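Local structure of uncharacterized protein (Bacteroides thetaiotaomicron, 4LB8) at residues S62-I65 with L66-A70; Y120-N123 with E124-V127; S44-S47 with T48-V52; V89-E92 with K93-K97; D71-L74 with D75-N79. The protein is of unknown function but belongs to the DUF4848 family and is probably exported as a lipoprotein. All coordinates share one frame; numbering follows the deposited sequence.

Interaction 1. Residues S62-I65 with L66-A70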
loop_
_atom_site.group_PDB
_atom_site.type_symbol
_atom_site.label_atom_id
_atom_site.label_comp_id
_atom_site.label_asym_id
_atom_site.label_seq_id
_atom_site.Cartn_x
_atom_site.Cartn_y
_atom_site.Cartn_z
ATOM N N SER A 62 13.224 27.350 -19.881
ATOM C CA SER A 62 13.513 25.927 -19.884
ATOM C C SER A 62 12.281 25.180 -19.419
ATOM O O SER A 62 11.295 25.810 -19.005
ATOM C CB SER A 62 14.720 25.603 -19.009
ATOM O OG SER A 62 14.674 26.243 -17.746
ATOM N N GLN A 63 12.327 23.831 -19.506
ATOM C CA GLN A 63 11.253 22.949 -19.075
ATOM C C GLN A 63 10.925 23.170 -17.616
ATOM O O GLN A 63 9.756 23.034 -17.238
ATOM C CB GLN A 63 11.615 21.506 -19.327
ATOM C CG GLN A 63 11.156 21.093 -20.696
ATOM C CD GLN A 63 11.297 19.636 -20.930
ATOM O OE1 GLN A 63 11.168 18.812 -20.004
ATOM N NE2 GLN A 63 11.484 19.294 -22.193
HETATM N N MSE A 64 11.933 23.580 -16.813
HETATM C CA MSE A 64 11.738 23.911 -15.414
HETATM C C MSE A 64 10.772 25.117 -15.258
HETATM O O MSE A 64 9.857 25.038 -14.438
HETATM C CB MSE A 64 13.076 24.190 -14.731
HETATM C CG MSE A 64 12.948 24.249 -13.221
HETATM SE SE MSE A 64 13.268 26.000 -12.398
HETATM C CE MSE A 64 12.120 27.045 -13.147
ATOM N N ILE A 65 10.967 26.213 -16.043
ATOM C CA ILE A 65 10.117 27.423 -15.993
ATOM C C ILE A 65 8.687 27.048 -16.396
ATOM O O ILE A 65 7.734 27.506 -15.756
ATOM C CB ILE A 65 10.686 28.612 -16.848
ATOM C CG1 ILE A 65 12.163 28.980 -16.482
ATOM C CG2 ILE A 65 9.745 29.843 -16.873
ATOM C CD1 ILE A 65 12.435 29.701 -15.091
ATOM N N LEU A 66 8.545 26.171 -17.406
ATOM C CA LEU A 66 7.245 25.663 -17.844
ATOM C C LEU A 66 6.565 24.857 -16.721
ATOM O O LEU A 66 5.364 24.983 -16.567
ATOM C CB LEU A 66 7.396 24.806 -19.117
ATOM C CG LEU A 66 6.110 24.519 -19.879
ATOM C CD1 LEU A 66 5.539 25.788 -20.492
ATOM C CD2 LEU A 66 6.344 23.457 -20.930
HETATM N N MSE A 67 7.320 24.052 -15.944
HETATM C CA MSE A 67 6.822 23.252 -14.814
HETATM C C MSE A 67 6.327 24.179 -13.703
HETATM O O MSE A 67 5.258 23.932 -13.140
HETATM C CB MSE A 67 7.906 22.292 -14.292
HETATM C CG MSE A 67 7.399 21.280 -13.249
HETATM SE SE MSE A 67 5.978 20.112 -13.894
HETATM C CE MSE A 67 7.063 18.613 -14.559
ATOM N N GLN A 68 7.062 25.268 -13.423
ATOM C CA GLN A 68 6.623 26.289 -12.466
ATOM C C GLN A 68 5.242 26.828 -12.896
ATOM O O GLN A 68 4.303 26.855 -12.095
ATOM C CB GLN A 68 7.630 27.455 -12.391
ATOM C CG GLN A 68 8.961 27.141 -11.767
ATOM C CD GLN A 68 8.972 27.323 -10.269
ATOM O OE1 GLN A 68 9.097 26.348 -9.514
ATOM N NE2 GLN A 68 8.899 28.579 -9.802
ATOM N N GLU A 69 5.129 27.218 -14.180
ATOM C CA GLU A 69 3.917 27.754 -14.788
ATOM C C GLU A 69 2.769 26.747 -14.751
ATOM O O GLU A 69 1.647 27.114 -14.387
ATOM C CB GLU A 69 4.196 28.152 -16.242
ATOM C CG GLU A 69 5.063 29.384 -16.401
ATOM C CD GLU A 69 5.277 29.823 -17.837
ATOM O OE1 GLU A 69 4.678 29.207 -18.752
ATOM O OE2 GLU A 69 6.038 30.797 -18.046
ATOM N N ALA A 70 3.056 25.478 -15.137
ATOM C CA ALA A 70 2.087 24.391 -15.220
ATOM C C ALA A 70 1.462 24.135 -13.862
ATOM O O ALA A 70 0.233 24.083 -13.769
ATOM C CB ALA A 70 2.759 23.131 -15.754
#
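Met64 with Gln68, and Ile65 with Glu69, form i to i+4 contacts in the opening turns of helix 63-80, just beyond its N-cap. Met64, built as selenomethionine, and Gln68 lie side by side and point the same way. The methyl CE does the touching. The Met64 chain leaves with CG anti to the backbone N (chi1 -168°) and then bends at its next two torsions, which carries CE to 3.4 Å from CG of Gln68. That same Gln68 CG rests 3.5 Å from Met64 O, so the glutamine packs against both the backbone and the side chain of the preceding turn. On the adjoining strip, CG of Glu69 approaches Ile65 O at 3.3 Å, and its OE2 comes 4.0 Å from Ile65 CG2.

Beneath these side chains runs the regular alpha-helical ladder: Leu66 N binds Ser62 O at 3.2 Å, Met67 N binds Gln63 O at 2.9 Å, and Gln68 and Glu69 repeat the pattern. The N-terminus departs from the textbook start. Ser62 occupies the N-cap position, yet its OG makes no capping bond and pairs instead with Tyr125 O. Residues 124-127 also supply backbone partners for the first turn, Val127 for Gln63 and Glu124 for Met64. The long side chain of Met67, also selenomethionine, leads away from 62-65 and packs on Asn254 of the second subunit.

Interaction 2. Residues Y120-N123 with E124-V127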
loop_
_atom_site.group_PDB
_atom_site.type_symbol
_atom_site.label_atom_id
_atom_site.label_comp_id
_atom_site.label_asym_id
_atom_site.label_seq_id
_atom_site.Cartn_x
_atom_site.Cartn_y
_atom_site.Cartn_z
ATOM N N TYR A 120 16.798 11.737 -16.582
ATOM C CA TYR A 120 17.808 12.521 -15.874
ATOM C C TYR A 120 17.178 13.874 -15.596
ATOM O O TYR A 120 17.342 14.844 -16.333
ATOM C CB TYR A 120 19.095 12.574 -16.720
ATOM C CG TYR A 120 19.505 11.207 -17.244
ATOM C CD1 TYR A 120 19.553 10.100 -16.400
ATOM C CD2 TYR A 120 19.799 11.010 -18.589
ATOM C CE1 TYR A 120 19.865 8.834 -16.882
ATOM C CE2 TYR A 120 20.140 9.748 -19.079
ATOM C CZ TYR A 120 20.191 8.669 -18.216
ATOM O OH TYR A 120 20.553 7.423 -18.660
ATOM N N VAL A 121 16.395 13.880 -14.520
ATOM C CA VAL A 121 15.490 14.912 -14.024
ATOM C C VAL A 121 16.099 16.322 -13.886
ATOM O O VAL A 121 15.424 17.303 -14.238
ATOM C CB VAL A 121 14.781 14.481 -12.702
ATOM C CG1 VAL A 121 13.832 13.328 -12.959
ATOM C CG2 VAL A 121 15.762 14.139 -11.573
ATOM N N ALA A 122 17.334 16.435 -13.354
ATOM C CA ALA A 122 17.964 17.744 -13.112
ATOM C C ALA A 122 18.264 18.478 -14.427
ATOM O O ALA A 122 18.375 19.684 -14.410
ATOM C CB ALA A 122 19.218 17.602 -12.264
ATOM N N ASN A 123 18.250 17.779 -15.568
ATOM C CA ASN A 123 18.461 18.402 -16.882
ATOM C C ASN A 123 17.316 19.369 -17.278
ATOM O O ASN A 123 17.492 20.140 -18.225
ATOM C CB ASN A 123 18.648 17.348 -17.955
ATOM C CG ASN A 123 20.040 16.807 -17.981
ATOM O OD1 ASN A 123 20.972 17.467 -17.562
ATOM N ND2 ASN A 123 20.239 15.609 -18.506
ATOM N N GLU A 124 16.179 19.352 -16.533
ATOM C CA GLU A 124 15.005 20.217 -16.721
ATOM C C GLU A 124 15.403 21.712 -16.719
ATOM O O GLU A 124 14.772 22.514 -17.408
ATOM C CB GLU A 124 13.926 19.943 -15.654
ATOM C CG GLU A 124 14.302 20.295 -14.214
ATOM C CD GLU A 124 13.154 20.625 -13.278
ATOM O OE1 GLU A 124 12.001 20.738 -13.755
ATOM O OE2 GLU A 124 13.415 20.808 -12.068
ATOM N N TYR A 125 16.463 22.066 -15.980
ATOM C CA TYR A 125 16.992 23.423 -15.906
ATOM C C TYR A 125 17.536 23.906 -17.250
ATOM O O TYR A 125 17.523 25.103 -17.500
ATOM C CB TYR A 125 18.129 23.498 -14.863
ATOM C CG TYR A 125 17.707 23.099 -13.467
ATOM C CD1 TYR A 125 16.737 23.818 -12.780
ATOM C CD2 TYR A 125 18.331 22.050 -12.802
ATOM C CE1 TYR A 125 16.312 23.427 -11.513
ATOM C CE2 TYR A 125 17.946 21.675 -11.518
ATOM C CZ TYR A 125 16.930 22.364 -10.878
ATOM O OH TYR A 125 16.539 21.999 -9.616
ATOM N N PHE A 126 18.050 23.000 -18.100
ATOM C CA PHE A 126 18.692 23.454 -19.319
ATOM C C PHE A 126 17.995 22.997 -20.608
ATOM O O PHE A 126 18.149 23.699 -21.609
ATOM C CB PHE A 126 20.164 23.027 -19.330
ATOM C CG PHE A 126 20.978 23.347 -18.090
ATOM C CD1 PHE A 126 21.111 24.654 -17.641
ATOM C CD2 PHE A 126 21.661 22.346 -17.410
ATOM C CE1 PHE A 126 21.896 24.954 -16.511
ATOM C CE2 PHE A 126 22.455 22.647 -16.294
ATOM C CZ PHE A 126 22.558 23.946 -15.842
ATOM N N VAL A 127 17.223 21.868 -20.598
ATOM C CA VAL A 127 16.492 21.405 -21.788
ATOM C C VAL A 127 15.443 22.442 -22.219
ATOM O O VAL A 127 14.846 23.120 -21.378
ATOM C CB VAL A 127 15.826 19.998 -21.685
ATOM C CG1 VAL A 127 16.855 18.876 -21.709
ATOM C CG2 VAL A 127 14.888 19.883 -20.483
#
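Glu124 sits over the carbonyl of Val121, three residues back in a short 3-10 turn, and its side chain can be followed outward atom by atom. CB lies 3.3 Å from Val121 O and CG is closer still, at 3.2 Å from the same oxygen. The reason is a first torsion of 66°, which places CG between the backbone N and the carbonyl carbon, the crowded position. Beyond CG the chain is extended: CD has already drawn back to 4.1 Å from Val121 O, and at the tip OE2 is hydrogen-bonded to Thr256 OG1 of the second subunit.

The backbone bond from Glu124 N to the same Val121 O (3.2 Å) comes in well above the carbonyl plane, 45° out of it, as the tight i to i+3 winding of a 3-10 turn would suggest. At the far end of the turn Asn123 O is gripped twice, by Phe126 N and by Val127 N, each 2.9 Å away; the first donor stands above the carbonyl plane, while the second comes nearly along the C=O axis. CG2 of Val127 closes on this oxygen as well, at 3.5 Å. The side-chain amide of Asn123 is held by other residues, OD1 by Tyr36 OH and ND2 by Asp142 OD2.

The turn lies in the loop between helix 84-98 and strand 132-135. Asn123, Tyr125 and Phe126 pack on helix 33-44, Phe126 also meets Phe30 of strand 27-30 edge-to-face, and Glu124, Tyr125 and Val127 rest on the start of helix 63-80.

Interaction 3. Residues S44-S47 with T48-V52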
loop_
_atom_site.group_PDB
_atom_site.type_symbol
_atom_site.label_atom_id
_atom_site.label_comp_id
_atom_site.label_asym_id
_atom_site.label_seq_id
_atom_site.Cartn_x
_atom_site.Cartn_y
_atom_site.Cartn_z
ATOM N N SER A 44 21.583 23.237 -9.858
ATOM C CA SER A 44 20.701 22.374 -9.056
ATOM C C SER A 44 20.827 22.610 -7.542
ATOM O O SER A 44 19.918 22.210 -6.828
ATOM C CB SER A 44 20.899 20.894 -9.371
ATOM O OG SER A 44 22.086 20.369 -8.805
ATOM N N ALA A 45 21.888 23.316 -7.065
ATOM C CA ALA A 45 22.131 23.578 -5.633
ATOM C C ALA A 45 21.513 24.888 -5.128
ATOM O O ALA A 45 21.420 25.119 -3.907
ATOM C CB ALA A 45 23.609 23.580 -5.357
HETATM N N MSE A 46 21.068 25.722 -6.071
HETATM C CA MSE A 46 20.390 26.988 -5.821
HETATM C C MSE A 46 18.961 26.780 -5.326
HETATM O O MSE A 46 18.397 25.688 -5.461
HETATM C CB MSE A 46 20.333 27.784 -7.127
HETATM C CG MSE A 46 21.692 28.227 -7.635
HETATM SE SE MSE A 46 21.425 29.305 -9.202
HETATM C CE MSE A 46 23.286 29.344 -9.872
ATOM N N SER A 47 18.346 27.850 -4.804
ATOM C CA SER A 47 16.941 27.827 -4.402
ATOM C C SER A 47 16.108 28.010 -5.656
ATOM O O SER A 47 16.631 28.538 -6.653
ATOM C CB SER A 47 16.647 28.923 -3.388
ATOM O OG SER A 47 16.789 30.204 -3.978
ATOM N N THR A 48 14.831 27.599 -5.623
ATOM C CA THR A 48 13.939 27.709 -6.775
ATOM C C THR A 48 13.959 29.120 -7.347
ATOM O O THR A 48 14.204 29.257 -8.549
ATOM C CB THR A 48 12.538 27.259 -6.419
ATOM O OG1 THR A 48 12.603 25.907 -5.953
ATOM C CG2 THR A 48 11.583 27.356 -7.607
ATOM N N SER A 49 13.778 30.160 -6.481
ATOM C CA SER A 49 13.806 31.573 -6.875
ATOM C C SER A 49 15.146 31.933 -7.556
ATOM O O SER A 49 15.129 32.577 -8.615
ATOM C CB SER A 49 13.530 32.487 -5.679
ATOM O OG SER A 49 14.219 32.097 -4.501
ATOM N N GLU A 50 16.293 31.461 -6.989
ATOM C CA GLU A 50 17.647 31.684 -7.534
ATOM C C GLU A 50 17.772 31.059 -8.914
ATOM O O GLU A 50 18.369 31.655 -9.801
ATOM C CB GLU A 50 18.730 31.101 -6.610
ATOM C CG GLU A 50 18.953 31.843 -5.301
ATOM C CD GLU A 50 20.012 31.222 -4.407
ATOM O OE1 GLU A 50 20.028 29.977 -4.276
ATOM O OE2 GLU A 50 20.826 31.981 -3.833
ATOM N N GLN A 51 17.199 29.856 -9.093
ATOM C CA GLN A 51 17.215 29.149 -10.370
ATOM C C GLN A 51 16.373 29.866 -11.407
ATOM O O GLN A 51 16.832 30.023 -12.539
ATOM C CB GLN A 51 16.704 27.725 -10.213
ATOM C CG GLN A 51 17.612 26.839 -9.418
ATOM C CD GLN A 51 16.861 25.645 -8.965
ATOM O OE1 GLN A 51 15.650 25.537 -9.168
ATOM N NE2 GLN A 51 17.564 24.717 -8.338
ATOM N N VAL A 52 15.141 30.284 -11.024
ATOM C CA VAL A 52 14.206 31.017 -11.882
ATOM C C VAL A 52 14.877 32.336 -12.310
ATOM O O VAL A 52 14.841 32.647 -13.498
ATOM C CB VAL A 52 12.807 31.241 -11.226
ATOM C CG1 VAL A 52 11.886 32.052 -12.131
ATOM C CG2 VAL A 52 12.138 29.918 -10.866
#
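Glu50 OE1 accepts the backbone N-H of Ser47 in a short, nearly straight bond, 2.8 Å with an N-H...O angle of 168°. Ser47 is the N-cap of helix 48-57 and Glu50 the third residue after it, so the bond is the one a capping box makes from its glutamate, the side chain reaching back to the N-cap N-H. It uses the anti lone pair of OE1, the one turned away from the other carboxylate oxygen. Glu50 gets there by an extended chain whose CG lies anti to its own carbonyl carbon (chi1 -71°), and on the way CG passes close to Ser47 OG.

That hydroxyl pairs with Ser49 OG at 3.2 Å, where either oxygen could be the donor. The first alpha-helical bond of the helix runs from Gln51 N to Ser47 O, 2.8 Å, with the donor almost straight ahead of the carbonyl.

Gln51 leans the other way, toward the incoming chain. Its CG packs 3.7 Å from CB of Met46, a selenomethionine, and its NE2 is hydrogen-bonded to Val43 O near the end of helix 33-44, with a weak bond to Tyr125 OH besides. Were Gln51 replaced by an alanine, Val43 O would probably lose this amide donor and a gap would be likely to open beside Met46 CB, at the join between helices 33-44 and 48-57. The Met46 side chain itself extends past Glu50, where its selenium stands 3.9 Å from Glu50 O.

Interaction 4. Residues V89-E92 with K93-K97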
loop_
_atom_site.group_PDB
_atom_site.type_symbol
_atom_site.label_atom_id
_atom_site.label_comp_id
_atom_site.label_asym_id
_atom_site.label_seq_id
_atom_site.Cartn_x
_atom_site.Cartn_y
_atom_site.Cartn_z
ATOM N N VAL A 89 -13.823 20.819 -17.661
ATOM C CA VAL A 89 -13.724 21.667 -18.843
ATOM C C VAL A 89 -12.366 22.380 -18.845
ATOM O O VAL A 89 -11.699 22.403 -19.883
ATOM C CB VAL A 89 -14.908 22.662 -18.936
ATOM C CG1 VAL A 89 -14.753 23.600 -20.145
ATOM C CG2 VAL A 89 -16.230 21.910 -19.008
ATOM N N LEU A 90 -11.983 22.965 -17.683
ATOM C CA LEU A 90 -10.726 23.695 -17.486
ATOM C C LEU A 90 -9.516 22.771 -17.652
ATOM O O LEU A 90 -8.578 23.099 -18.395
ATOM C CB LEU A 90 -10.689 24.318 -16.072
ATOM C CG LEU A 90 -11.328 25.686 -15.853
ATOM C CD1 LEU A 90 -11.641 25.899 -14.386
ATOM C CD2 LEU A 90 -10.411 26.798 -16.304
ATOM N N TYR A 91 -9.560 21.608 -16.959
ATOM C CA TYR A 91 -8.487 20.622 -16.909
ATOM C C TYR A 91 -8.236 19.925 -18.261
ATOM O O TYR A 91 -7.107 19.489 -18.488
ATOM C CB TYR A 91 -8.764 19.596 -15.800
ATOM C CG TYR A 91 -7.623 18.641 -15.535
ATOM C CD1 TYR A 91 -6.416 19.091 -15.001
ATOM C CD2 TYR A 91 -7.761 17.281 -15.782
ATOM C CE1 TYR A 91 -5.361 18.210 -14.753
ATOM C CE2 TYR A 91 -6.725 16.389 -15.511
ATOM C CZ TYR A 91 -5.518 16.861 -15.026
ATOM O OH TYR A 91 -4.506 15.967 -14.807
ATOM N N GLU A 92 -9.254 19.831 -19.148
ATOM C CA GLU A 92 -9.096 19.244 -20.485
ATOM C C GLU A 92 -8.240 20.164 -21.343
ATOM O O GLU A 92 -7.352 19.691 -22.069
ATOM C CB GLU A 92 -10.450 18.975 -21.177
ATOM C CG GLU A 92 -11.073 17.624 -20.839
ATOM C CD GLU A 92 -10.258 16.378 -21.148
ATOM O OE1 GLU A 92 -10.042 16.097 -22.350
ATOM O OE2 GLU A 92 -9.862 15.668 -20.192
ATOM N N LYS A 93 -8.482 21.488 -21.212
ATOM C CA LYS A 93 -7.765 22.548 -21.923
ATOM C C LYS A 93 -6.323 22.603 -21.400
ATOM O O LYS A 93 -5.395 22.646 -22.204
ATOM C CB LYS A 93 -8.506 23.895 -21.788
ATOM C CG LYS A 93 -9.843 23.885 -22.538
ATOM C CD LYS A 93 -10.725 25.103 -22.283
ATOM C CE LYS A 93 -11.849 25.245 -23.298
ATOM N NZ LYS A 93 -12.944 24.256 -23.088
ATOM N N TYR A 94 -6.140 22.495 -20.064
ATOM C CA TYR A 94 -4.844 22.432 -19.378
ATOM C C TYR A 94 -3.987 21.252 -19.905
ATOM O O TYR A 94 -2.833 21.471 -20.289
ATOM C CB TYR A 94 -5.063 22.304 -17.860
ATOM C CG TYR A 94 -3.804 22.118 -17.038
ATOM C CD1 TYR A 94 -3.078 23.216 -16.578
ATOM C CD2 TYR A 94 -3.370 20.845 -16.668
ATOM C CE1 TYR A 94 -1.936 23.048 -15.797
ATOM C CE2 TYR A 94 -2.221 20.665 -15.899
ATOM C CZ TYR A 94 -1.519 21.769 -15.449
ATOM O OH TYR A 94 -0.417 21.581 -14.655
ATOM N N LYS A 95 -4.544 20.007 -19.893
ATOM C CA LYS A 95 -3.860 18.802 -20.380
ATOM C C LYS A 95 -3.426 18.996 -21.829
ATOM O O LYS A 95 -2.241 18.863 -22.104
ATOM C CB LYS A 95 -4.752 17.580 -20.250
ATOM C CG LYS A 95 -4.879 17.066 -18.842
ATOM C CD LYS A 95 -5.701 15.768 -18.807
ATOM C CE LYS A 95 -4.851 14.514 -18.772
ATOM N NZ LYS A 95 -5.656 13.296 -18.475
ATOM N N HIS A 96 -4.346 19.425 -22.729
ATOM C CA HIS A 96 -4.020 19.708 -24.126
ATOM C C HIS A 96 -2.802 20.655 -24.231
ATOM O O HIS A 96 -1.904 20.408 -25.042
ATOM C CB HIS A 96 -5.234 20.304 -24.868
ATOM C CG HIS A 96 -4.921 20.711 -26.283
ATOM N ND1 HIS A 96 -4.917 19.786 -27.324
ATOM C CD2 HIS A 96 -4.540 21.918 -26.778
ATOM C CE1 HIS A 96 -4.556 20.460 -28.409
ATOM N NE2 HIS A 96 -4.313 21.744 -28.132
ATOM N N LYS A 97 -2.775 21.716 -23.396
ATOM C CA LYS A 97 -1.730 22.734 -23.337
ATOM C C LYS A 97 -0.351 22.151 -22.963
ATOM O O LYS A 97 0.629 22.471 -23.639
ATOM C CB LYS A 97 -2.124 23.853 -22.344
ATOM C CG LYS A 97 -1.122 25.012 -22.276
ATOM C CD LYS A 97 -1.559 26.141 -21.350
ATOM C CE LYS A 97 -0.552 27.277 -21.333
ATOM N NZ LYS A 97 -0.951 28.385 -20.417
#
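Tyr91 offers one ring face to Lys95 and stands obliquely beside Tyr94, a division of labour set by spacing along helix 84-98. Lys95, four residues on, lays its aliphatic chain across the ring: CG is 4.0 Å from the ring centroid and 18° off the ring normal, a CH-pi contact, and CD comes 3.5 Å from Tyr91 CE2. The bend of Lys95 at chi3 (98°) turns the chain beyond CD.

Tyr94, three residues on, is turned nearly parallel to Tyr91, the planes meeting at 17°, but the rings are slid apart with centroids separated by 5.8 Å and barely overlap. Their closest atoms are Tyr91 CE1 and Tyr94 CD2, 3.8 Å apart. Both hydroxyls are anchored outside the turn, Tyr91 OH on Leu112 O and Tyr94 OH on Ala70 O. A leucine in place of Tyr91 would probably leave Leu112 O without its hydroxyl partner and the methylenes of Lys95 without a flat surface to lie on. Elsewhere on the helix, Lys93 runs alongside Val89, its NZ 3.5 Å from Val89 CG1.

Tyr94 and Leu90 look toward helix 63-80, packing on Leu74 and Ile77 and on Ile77 and Gln80 respectively, while Phe104, from the loop that follows helix 84-98, covers Tyr91, Tyr94 and Lys95.

Interaction 5. Residues D71-L74 with D75-N79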
loop_
_atom_site.group_PDB
_atom_site.type_symbol
_atom_site.label_atom_id
_atom_site.label_comp_id
_atom_site.label_asym_id
_atom_site.label_seq_id
_atom_site.Cartn_x
_atom_site.Cartn_y
_atom_site.Cartn_z
ATOM N N ASP A 71 2.318 24.050 -12.802
ATOM C CA ASP A 71 1.965 23.822 -11.397
ATOM C C ASP A 71 1.146 25.015 -10.834
ATOM O O ASP A 71 0.092 24.800 -10.213
ATOM C CB ASP A 71 3.228 23.538 -10.554
ATOM C CG ASP A 71 3.748 22.099 -10.627
ATOM O OD1 ASP A 71 2.968 21.196 -11.019
ATOM O OD2 ASP A 71 4.901 21.863 -10.210
ATOM N N GLY A 72 1.606 26.239 -11.112
ATOM C CA GLY A 72 0.917 27.472 -10.742
ATOM C C GLY A 72 -0.475 27.524 -11.346
ATOM O O GLY A 72 -1.437 27.754 -10.625
ATOM N N GLU A 73 -0.599 27.226 -12.654
ATOM C CA GLU A 73 -1.870 27.172 -13.389
ATOM C C GLU A 73 -2.812 26.024 -12.878
ATOM O O GLU A 73 -4.027 26.208 -12.904
ATOM C CB GLU A 73 -1.598 27.020 -14.903
ATOM C CG GLU A 73 -2.830 27.163 -15.791
ATOM C CD GLU A 73 -2.644 27.148 -17.299
ATOM O OE1 GLU A 73 -1.492 27.308 -17.770
ATOM O OE2 GLU A 73 -3.667 27.013 -18.013
ATOM N N LEU A 74 -2.276 24.857 -12.433
ATOM C CA LEU A 74 -3.124 23.760 -11.930
ATOM C C LEU A 74 -3.756 24.166 -10.586
ATOM O O LEU A 74 -4.944 23.916 -10.344
ATOM C CB LEU A 74 -2.329 22.437 -11.791
ATOM C CG LEU A 74 -3.094 21.159 -11.339
ATOM C CD1 LEU A 74 -4.345 20.899 -12.177
ATOM C CD2 LEU A 74 -2.188 19.925 -11.361
ATOM N N ASP A 75 -2.947 24.812 -9.731
ATOM C CA ASP A 75 -3.358 25.301 -8.423
ATOM C C ASP A 75 -4.449 26.378 -8.568
ATOM O O ASP A 75 -5.368 26.421 -7.754
ATOM C CB ASP A 75 -2.147 25.852 -7.670
ATOM C CG ASP A 75 -2.369 25.914 -6.178
ATOM O OD1 ASP A 75 -2.261 24.853 -5.517
ATOM O OD2 ASP A 75 -2.671 27.022 -5.666
ATOM N N LYS A 76 -4.367 27.210 -9.622
ATOM C CA LYS A 76 -5.337 28.265 -9.893
ATOM C C LYS A 76 -6.638 27.678 -10.442
ATOM O O LYS A 76 -7.703 28.236 -10.180
ATOM C CB LYS A 76 -4.760 29.326 -10.854
ATOM C CG LYS A 76 -3.718 30.249 -10.199
ATOM C CD LYS A 76 -3.358 31.459 -11.079
ATOM C CE LYS A 76 -1.863 31.733 -11.154
ATOM N NZ LYS A 76 -1.524 32.727 -12.212
ATOM N N ILE A 77 -6.558 26.557 -11.191
ATOM C CA ILE A 77 -7.723 25.881 -11.778
ATOM C C ILE A 77 -8.561 25.221 -10.670
ATOM O O ILE A 77 -9.784 25.203 -10.769
ATOM C CB ILE A 77 -7.301 24.871 -12.886
ATOM C CG1 ILE A 77 -7.044 25.611 -14.209
ATOM C CG2 ILE A 77 -8.363 23.761 -13.089
ATOM C CD1 ILE A 77 -6.532 24.731 -15.383
ATOM N N CYS A 78 -7.904 24.694 -9.624
ATOM C CA CYS A 78 -8.544 24.049 -8.481
ATOM C C CYS A 78 -9.245 25.077 -7.587
ATOM O O CYS A 78 -10.174 24.727 -6.860
ATOM C CB CYS A 78 -7.514 23.252 -7.690
ATOM S SG CYS A 78 -6.825 21.840 -8.590
ATOM N N ASN A 79 -8.785 26.335 -7.637
ATOM C CA ASN A 79 -9.312 27.441 -6.844
ATOM C C ASN A 79 -10.476 28.167 -7.540
ATOM O O ASN A 79 -11.375 28.638 -6.843
ATOM C CB ASN A 79 -8.197 28.434 -6.501
ATOM C CG ASN A 79 -7.137 27.898 -5.548
ATOM O OD1 ASN A 79 -7.386 27.011 -4.710
ATOM N ND2 ASN A 79 -5.926 28.462 -5.632
#
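Residues 71-74 and 75-79 form one unbroken run of alpha-helix, in which the carbonyls of Asp71, Gly72, Glu73 and Leu74 each accept the N-H four residues on. The lengths are uniform: Asp75 N to Asp71 O and Cys78 N to Leu74 O both measure 3.1 Å. The straightness is not, since the N-H...O angle falls from 162° at Asp75 to 139° at Ile77. Leu74 O also takes a second, weak bond from Ile77 N.

Side chains of the later turn lie back along these carbonyls. Lys76 sends CG to 3.4 Å from Gly72 O, passing a residue with no side chain of its own. Ile77 does likewise: CG1, anti to its own carbonyl carbon (chi1 -81°), rests 3.3 Å from Glu73 O, and CD1 reaches 4.4 Å from CG of Glu73. On the neighbouring strip Leu74 CD1 and Cys78 SG meet loosely at 4.5 Å.

The Glu73 chain is extended, and its OE1 joins a salt bridge with Lys97 NZ while also bonding Tyr98 OH, both on helix 84-98. The second subunit reaches this helix at Asp71, whose OD1 forms a salt bridge with Arg208 of that subunit, and at Cys78, on which Phe204 of that subunit packs.

With Leu74 set on Tyr94, and Ile77 on Phe87, Leu90 and Tyr94, the arrangement is that of an antiparallel alpha-alpha hairpin: helix 63-80 lays an apolar strip, flanked by the charged Glu73, against helix 84-98.

In the fold
Interactions 1 and 5 are consecutive lengths of helix 63-80. The first meets helix 48-57 and the loop of interaction 2 and, at Ala70, already touches helix 84-98, which carries interaction 4 and along which the second continues. Interaction 2 is the most buried and relies on 3-10 backbone bonds and on polar tips tied to the second subunit. Interaction 4 is the surface member, built from aromatic and aliphatic faces, and the other chain does not touch it. Interaction 3, partly buried, is a helix start with capping chemistry, joined to interaction 2 through Tyr125 and Gln51. Helix 63-80 thus links 44-52 and 120-127 to 89-97, which does not itself touch 120-127, the nearest atoms being about 12 Å apart.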